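Local coordinates for protein PTS-dependent dihydroxyacetone kinase, ADP-binding subunit DhaL (PDB 3CR3) that carries ADP that DhaM phosphorylates to ATP, and passes the phosphoryl group on to dihydroxyacetone bound to the partner subunit DhaK, at residues E102-G107 against A130-L135; E109-R114 against T123-W128. All blocks are in the same frame, centred on the assembly; numbering follows the deposited sequence.

Contact 1: E102-G107 against A130-L135; sequences ELIYAG and AFLNDL
Ile104 stands across from Leu132, their CA atoms 6.3 Å apart, where the helical segments 102-107 and 130-135 pack antiparallel at 156° with axes 9.7 Å apart. The contact is apolar throughout, and its 222 Å² of buried surface comes mostly from these two residues.

Three aliphatic and aromatic contacts converge on the two branches of Ile104. With CG1 anti to the carbonyl carbon (chi1 -57°), CG2 falls anti to the backbone N, and the side chain forks. CG1 meets Leu135 CD1 at 3.9 Å and lies equally near Phe131 CE2; Ile104 crosses both of these side chains at about a right angle. CG2 reaches Leu132 CB at 4.0 Å and lies as near Phe131 CD2, so both branches touch the ring; Ile104 and Leu132 pass in opposite directions. On the far helix Leu135 CD1 also lies 3.6 Å above the plane of the Phe131 ring, displaced toward its rim, so the methyl group bridges the ring and the isoleucine.

A second, more exposed patch is made by Tyr105, whose CD1 approaches Leu132 CD2 to 3.9 Å. Both methyls of Leu132 also come near the Tyr105 backbone, CD1 by its N and CD2 by its CA.

Helix 175-191 closes the buried side: Leu187 touches both Ile104 and Phe131, and Phe184 stacks on the Phe131 ring. Leu103 and Ala106 pack instead against helix 79-94.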
loop_
_atom_site.group_PDB
_atom_site.type_symbol
_atom_site.label_atom_id
_atom_site.label_comp_id
_atom_site.label_asym_id
_atom_site.label_seq_id
_atom_site.Cartn_x
_atom_site.Cartn_y
_atom_site.Cartn_z
ATOM N N GLU A 102 -31.066 22.961 -16.757
ATOM C CA GLU A 102 -31.503 21.790 -15.966
ATOM C C GLU A 102 -30.630 20.544 -16.162
ATOM O O GLU A 102 -30.359 19.817 -15.196
ATOM C CB GLU A 102 -32.961 21.447 -16.273
ATOM C CG GLU A 102 -33.970 22.349 -15.572
ATOM C CD GLU A 102 -34.758 21.626 -14.503
ATOM O OE1 GLU A 102 -34.159 21.139 -13.510
ATOM O OE2 GLU A 102 -35.992 21.537 -14.667
ATOM N N LEU A 103 -30.200 20.300 -17.404
ATOM C CA LEU A 103 -29.298 19.193 -17.727
ATOM C C LEU A 103 -27.928 19.388 -17.070
ATOM O O LEU A 103 -27.427 18.512 -16.353
ATOM C CB LEU A 103 -29.141 19.023 -19.252
ATOM C CG LEU A 103 -30.427 18.650 -20.021
ATOM C CD1 LEU A 103 -30.200 18.606 -21.544
ATOM C CD2 LEU A 103 -31.002 17.324 -19.530
ATOM N N ILE A 104 -27.352 20.560 -17.293
ATOM C CA ILE A 104 -26.043 20.889 -16.761
ATOM C C ILE A 104 -26.093 20.795 -15.235
ATOM O O ILE A 104 -25.157 20.300 -14.614
ATOM C CB ILE A 104 -25.561 22.293 -17.250
ATOM C CG1 ILE A 104 -25.524 22.362 -18.787
ATOM C CG2 ILE A 104 -24.214 22.674 -16.637
ATOM C CD1 ILE A 104 -24.810 21.172 -19.484
ATOM N N TYR A 105 -27.207 21.240 -14.649
ATOM C CA TYR A 105 -27.400 21.145 -13.213
ATOM C C TYR A 105 -27.351 19.689 -12.776
ATOM O O TYR A 105 -26.657 19.352 -11.826
ATOM C CB TYR A 105 -28.735 21.772 -12.788
ATOM C CG TYR A 105 -28.969 21.723 -11.291
ATOM C CD1 TYR A 105 -28.695 22.828 -10.494
ATOM C CD2 TYR A 105 -29.457 20.560 -10.673
ATOM C CE1 TYR A 105 -28.907 22.791 -9.118
ATOM C CE2 TYR A 105 -29.660 20.506 -9.296
ATOM C CZ TYR A 105 -29.386 21.630 -8.525
ATOM O OH TYR A 105 -29.594 21.602 -7.163
ATOM N N ALA A 106 -28.100 18.831 -13.468
ATOM C CA ALA A 106 -28.067 17.395 -13.174
ATOM C C ALA A 106 -26.624 16.886 -13.225
ATOM O O ALA A 106 -26.170 16.245 -12.296
ATOM C CB ALA A 106 -28.953 16.613 -14.141
ATOM N N GLY A 107 -25.909 17.202 -14.303
ATOM C CA GLY A 107 -24.515 16.745 -14.485
ATOM C C GLY A 107 -23.580 17.214 -13.376
ATOM O O GLY A 107 -22.811 16.428 -12.836
ATOM N N ALA A 130 -19.351 27.272 -13.184
ATOM C CA ALA A 130 -19.255 28.582 -13.854
ATOM C C ALA A 130 -20.151 28.648 -15.092
ATOM O O ALA A 130 -20.796 29.668 -15.360
ATOM C CB ALA A 130 -17.782 28.907 -14.213
ATOM N N PHE A 131 -20.203 27.547 -15.840
ATOM C CA PHE A 131 -21.009 27.496 -17.062
ATOM C C PHE A 131 -22.507 27.548 -16.763
ATOM O O PHE A 131 -23.254 28.289 -17.424
ATOM C CB PHE A 131 -20.646 26.241 -17.866
ATOM C CG PHE A 131 -21.437 26.063 -19.124
ATOM C CD1 PHE A 131 -21.361 27.006 -20.161
ATOM C CD2 PHE A 131 -22.216 24.922 -19.308
ATOM C CE1 PHE A 131 -22.079 26.830 -21.349
ATOM C CE2 PHE A 131 -22.930 24.724 -20.498
ATOM C CZ PHE A 131 -22.863 25.674 -21.520
ATOM N N LEU A 132 -22.948 26.775 -15.770
ATOM C CA LEU A 132 -24.353 26.821 -15.308
ATOM C C LEU A 132 -24.746 28.210 -14.820
ATOM O O LEU A 132 -25.804 28.730 -15.176
ATOM C CB LEU A 132 -24.605 25.798 -14.194
ATOM C CG LEU A 132 -25.976 25.805 -13.503
ATOM C CD1 LEU A 132 -27.082 25.367 -14.478
ATOM C CD2 LEU A 132 -25.945 24.918 -12.283
ATOM N N ASN A 133 -23.897 28.800 -13.986
ATOM C CA ASN A 133 -24.145 30.153 -13.489
ATOM C C ASN A 133 -24.366 31.112 -14.666
ATOM O O ASN A 133 -25.315 31.887 -14.667
ATOM C CB ASN A 133 -23.002 30.623 -12.572
ATOM C CG ASN A 133 -23.089 30.024 -11.153
ATOM O OD1 ASN A 133 -24.178 29.723 -10.653
ATOM N ND2 ASN A 133 -21.939 29.878 -10.498
ATOM N N ASP A 134 -23.511 31.000 -15.684
ATOM C CA ASP A 134 -23.607 31.819 -16.903
ATOM C C ASP A 134 -24.927 31.605 -17.653
ATOM O O ASP A 134 -25.576 32.567 -18.066
ATOM C CB ASP A 134 -22.408 31.559 -17.832
ATOM C CG ASP A 134 -21.150 32.313 -17.400
ATOM O OD1 ASP A 134 -21.254 33.197 -16.517
ATOM O OD2 ASP A 134 -20.063 32.025 -17.951
ATOM N N LEU A 135 -25.322 30.343 -17.822
ATOM C CA LEU A 135 -26.603 30.012 -18.460
ATOM C C LEU A 135 -27.783 30.626 -17.698
ATOM O O LEU A 135 -28.720 31.125 -18.303
ATOM C CB LEU A 135 -26.780 28.492 -18.593
ATOM C CG LEU A 135 -25.853 27.683 -19.514
ATOM C CD1 LEU A 135 -26.030 26.186 -19.246
ATOM C CD2 LEU A 135 -26.068 28.000 -20.989
#

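Contact 2: E109-R114 against T123-W128; sequences EAIQKR and TMVDIW. With ADP (adenosine-5'-diphosphate), chain G.
Gln112 and Val125 bring the backbones closest, with CA atoms 6.9 Å apart, where helix segment 109-114 faces the turn at Thr123 and Met124 and the first residues of helix 125-136. Ile111 has the largest share of the contact, touching Met124, Val125 and Trp128. Its CG2 lies 3.6 Å from Val125 CG2, while CD1 sits over the five-membered ring of Trp128, 3.5 Å from the centroid and 10° off the ring normal, a CH-pi contact. The same methyl also comes near CE of the selenomethionine Met124, but that atom clashes with the indole in the model, so its exact place is doubtful. On the outer side Gln112 lays its CG against Val125 CG1 at 3.8 Å, and its NE2 is hydrogen-bonded to Ala117 O.

Thr123 and Asp126 form a capping box at the start of helix 125-136. OG1, held between the backbone N and the carbonyl carbon (chi1 71°), accepts from Val125 N at 3.2 Å, and in return Thr123 N donates a weak hydrogen bond to Asp126 OD2. This turn also borders the nucleotide: Met124 N donates to ADP O2' at 3.2 Å with an N-H...O angle of 146°, and Thr123 CB lies 3.4 Å from adenine N3. Thr123 CG2 packs 3.7 Å from ADP N3 and close to C4. An alanine at Thr123 would probably leave Val125 N without its capping acceptor and open a gap where CG2 had packed beside the adenine. At the rim of the indole, Trp128 NE1 is hydrogen-bonded to Ser180 OG of helix 175-191.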
loop_
_atom_site.group_PDB
_atom_site.type_symbol
_atom_site.label_atom_id
_atom_site.label_comp_id
_atom_site.label_asym_id
_atom_site.label_seq_id
_atom_site.Cartn_x
_atom_site.Cartn_y
_atom_site.Cartn_z
ATOM N N GLU A 109 -24.320 18.284 -10.264
ATOM C CA GLU A 109 -24.739 17.666 -9.012
ATOM C C GLU A 109 -24.161 16.251 -8.916
ATOM O O GLU A 109 -23.648 15.844 -7.870
ATOM C CB GLU A 109 -26.277 17.647 -8.948
ATOM C CG GLU A 109 -26.858 17.099 -7.657
ATOM C CD GLU A 109 -28.366 16.886 -7.729
ATOM O OE1 GLU A 109 -28.869 16.415 -8.782
ATOM O OE2 GLU A 109 -29.051 17.185 -6.727
ATOM N N ALA A 110 -24.240 15.512 -10.022
ATOM C CA ALA A 110 -23.708 14.154 -10.090
ATOM C C ALA A 110 -22.176 14.084 -9.995
ATOM O O ALA A 110 -21.646 13.175 -9.354
ATOM C CB ALA A 110 -24.198 13.457 -11.359
ATOM N N ILE A 111 -21.466 15.018 -10.631
ATOM C CA ILE A 111 -19.991 15.043 -10.540
ATOM C C ILE A 111 -19.573 15.358 -9.111
ATOM O O ILE A 111 -18.632 14.760 -8.575
ATOM C CB ILE A 111 -19.335 16.069 -11.526
ATOM C CG1 ILE A 111 -19.640 15.722 -12.979
ATOM C CG2 ILE A 111 -17.790 16.130 -11.359
ATOM C CD1 ILE A 111 -19.339 16.874 -13.932
ATOM N N GLN A 112 -20.279 16.302 -8.497
ATOM C CA GLN A 112 -19.990 16.676 -7.125
ATOM C C GLN A 112 -20.286 15.525 -6.161
ATOM O O GLN A 112 -19.494 15.253 -5.264
ATOM C CB GLN A 112 -20.713 17.962 -6.749
ATOM C CG GLN A 112 -20.025 19.177 -7.325
ATOM C CD GLN A 112 -20.529 20.471 -6.722
ATOM O OE1 GLN A 112 -21.601 20.953 -7.076
ATOM N NE2 GLN A 112 -19.757 21.036 -5.798
ATOM N N LYS A 113 -21.389 14.812 -6.392
ATOM C CA LYS A 113 -21.709 13.619 -5.601
ATOM C C LYS A 113 -20.635 12.532 -5.764
ATOM O O LYS A 113 -20.261 11.881 -4.794
ATOM C CB LYS A 113 -23.095 13.074 -5.962
ATOM C CG LYS A 113 -23.588 11.949 -5.053
ATOM C CD LYS A 113 -25.008 11.519 -5.407
ATOM C CE LYS A 113 -25.328 10.103 -4.885
ATOM N NZ LYS A 113 -24.640 9.004 -5.664
ATOM N N ARG A 114 -20.118 12.365 -6.980
ATOM C CA ARG A 114 -19.235 11.242 -7.278
ATOM C C ARG A 114 -17.797 11.454 -6.785
ATOM O O ARG A 114 -17.198 10.553 -6.213
ATOM C CB ARG A 114 -19.256 10.922 -8.776
ATOM C CG ARG A 114 -18.464 9.668 -9.187
ATOM C CD ARG A 114 -19.017 8.416 -8.508
ATOM N NE ARG A 114 -20.424 8.206 -8.839
ATOM C CZ ARG A 114 -21.322 7.668 -8.020
ATOM N NH1 ARG A 114 -20.971 7.289 -6.803
ATOM N NH2 ARG A 114 -22.585 7.526 -8.421
ATOM N N THR A 123 -10.893 21.397 -10.284
ATOM C CA THR A 123 -11.365 20.267 -11.090
ATOM C C THR A 123 -12.411 20.785 -12.081
ATOM O O THR A 123 -12.794 21.956 -12.015
ATOM C CB THR A 123 -12.037 19.173 -10.246
ATOM O OG1 THR A 123 -13.297 19.658 -9.762
ATOM C CG2 THR A 123 -11.163 18.712 -9.075
HETATM N N MSE A 124 -12.893 19.887 -12.950
HETATM C CA MSE A 124 -13.973 20.167 -13.902
HETATM C C MSE A 124 -15.232 20.733 -13.242
HETATM O O MSE A 124 -15.985 21.412 -13.883
HETATM C CB MSE A 124 -14.331 18.908 -14.693
HETATM C CG MSE A 124 -14.986 17.804 -13.838
HETATM SE SE MSE A 124 -15.306 16.151 -14.877
HETATM C CE MSE A 124 -16.728 16.728 -15.947
ATOM N N VAL A 125 -15.463 20.413 -11.975
ATOM C CA VAL A 125 -16.542 21.016 -11.174
ATOM C C VAL A 125 -16.551 22.553 -11.302
ATOM O O VAL A 125 -17.610 23.181 -11.368
ATOM C CB VAL A 125 -16.424 20.585 -9.675
ATOM C CG1 VAL A 125 -17.281 21.455 -8.763
ATOM C CG2 VAL A 125 -16.811 19.112 -9.503
ATOM N N ASP A 126 -15.363 23.141 -11.386
ATOM C CA ASP A 126 -15.233 24.603 -11.454
ATOM C C ASP A 126 -15.866 25.170 -12.717
ATOM O O ASP A 126 -16.539 26.191 -12.673
ATOM C CB ASP A 126 -13.766 25.008 -11.378
ATOM C CG ASP A 126 -13.077 24.454 -10.165
ATOM O OD1 ASP A 126 -13.767 24.132 -9.172
ATOM O OD2 ASP A 126 -11.839 24.326 -10.203
ATOM N N ILE A 127 -15.672 24.488 -13.846
ATOM C CA ILE A 127 -16.207 24.992 -15.086
ATOM C C ILE A 127 -17.680 24.599 -15.262
ATOM O O ILE A 127 -18.461 25.381 -15.822
ATOM C CB ILE A 127 -15.297 24.651 -16.319
ATOM C CG1 ILE A 127 -15.706 25.470 -17.555
ATOM C CG2 ILE A 127 -15.297 23.167 -16.602
ATOM C CD1 ILE A 127 -14.588 25.648 -18.596
ATOM N N TRP A 128 -18.065 23.417 -14.766
ATOM C CA TRP A 128 -19.470 23.005 -14.800
ATOM C C TRP A 128 -20.302 24.036 -14.044
ATOM O O TRP A 128 -21.343 24.482 -14.534
ATOM C CB TRP A 128 -19.668 21.584 -14.229
ATOM C CG TRP A 128 -19.390 20.483 -15.229
ATOM C CD1 TRP A 128 -18.160 20.034 -15.651
ATOM C CD2 TRP A 128 -20.362 19.687 -15.921
ATOM N NE1 TRP A 128 -18.315 19.022 -16.590
ATOM C CE2 TRP A 128 -19.655 18.796 -16.772
ATOM C CE3 TRP A 128 -21.758 19.655 -15.928
ATOM C CZ2 TRP A 128 -20.308 17.868 -17.594
ATOM C CZ3 TRP A 128 -22.399 18.756 -16.765
ATOM C CH2 TRP A 128 -21.671 17.872 -17.581
HETATM P PB ADP G . -6.868 10.226 -13.603
HETATM O O1B ADP G . -5.725 9.834 -14.483
HETATM O O2B ADP G . -7.465 9.074 -12.871
HETATM O O3B ADP G . -6.565 11.426 -12.704
HETATM P PA ADP G . -7.881 11.685 -15.902
HETATM O O1A ADP G . -6.465 12.099 -16.108
HETATM O O2A ADP G . -8.574 11.049 -17.084
HETATM O O3A ADP G . -8.042 10.715 -14.610
HETATM O "O5'" ADP G . -8.755 12.957 -15.427
HETATM C "C5'" ADP G . -8.194 13.939 -14.550
HETATM C "C4'" ADP G . -9.266 14.975 -14.288
HETATM O "O4'" ADP G . -10.352 14.434 -13.524
HETATM C "C3'" ADP G . -8.762 16.158 -13.479
HETATM O "O3'" ADP G . -8.182 17.115 -14.367
HETATM C "C2'" ADP G . -10.017 16.678 -12.781
HETATM O "O2'" ADP G . -10.688 17.698 -13.524
HETATM C "C1'" ADP G . -10.952 15.475 -12.760
HETATM N N9 ADP G . -11.099 14.984 -11.378
HETATM C C8 ADP G . -10.220 14.168 -10.758
HETATM N N7 ADP G . -10.633 13.899 -9.511
HETATM C C5 ADP G . -11.791 14.561 -9.324
HETATM C C6 ADP G . -12.751 14.712 -8.216
HETATM N N6 ADP G . -12.526 14.057 -7.061
HETATM N N1 ADP G . -13.839 15.489 -8.417
HETATM C C2 ADP G . -14.070 16.122 -9.584
HETATM N N3 ADP G . -13.239 16.034 -10.622
HETATM C C4 ADP G . -12.101 15.286 -10.551
#

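In the fold
Both contacts join helix 100-115 to helix 125-136, with centres 10 Å apart, and both are largely buried. Contact 2 lies nearer the centre of the chain, at 9 Å against 12 Å, and next to the connection between the two helices; contact 1 extends the same pairing away from the nucleotide and includes an exposed tyrosine. Their chemistry follows these places. Contact 1 is apolar packing alone, whereas contact 2 adds a capping box and a backbone bond to ADP. Trp128 joins them: its CE3 lies 3.7 Å from Ile104 O, and its CZ3 packs on Gly107. Phe184 of helix 175-191 meets an aromatic ring from each contact.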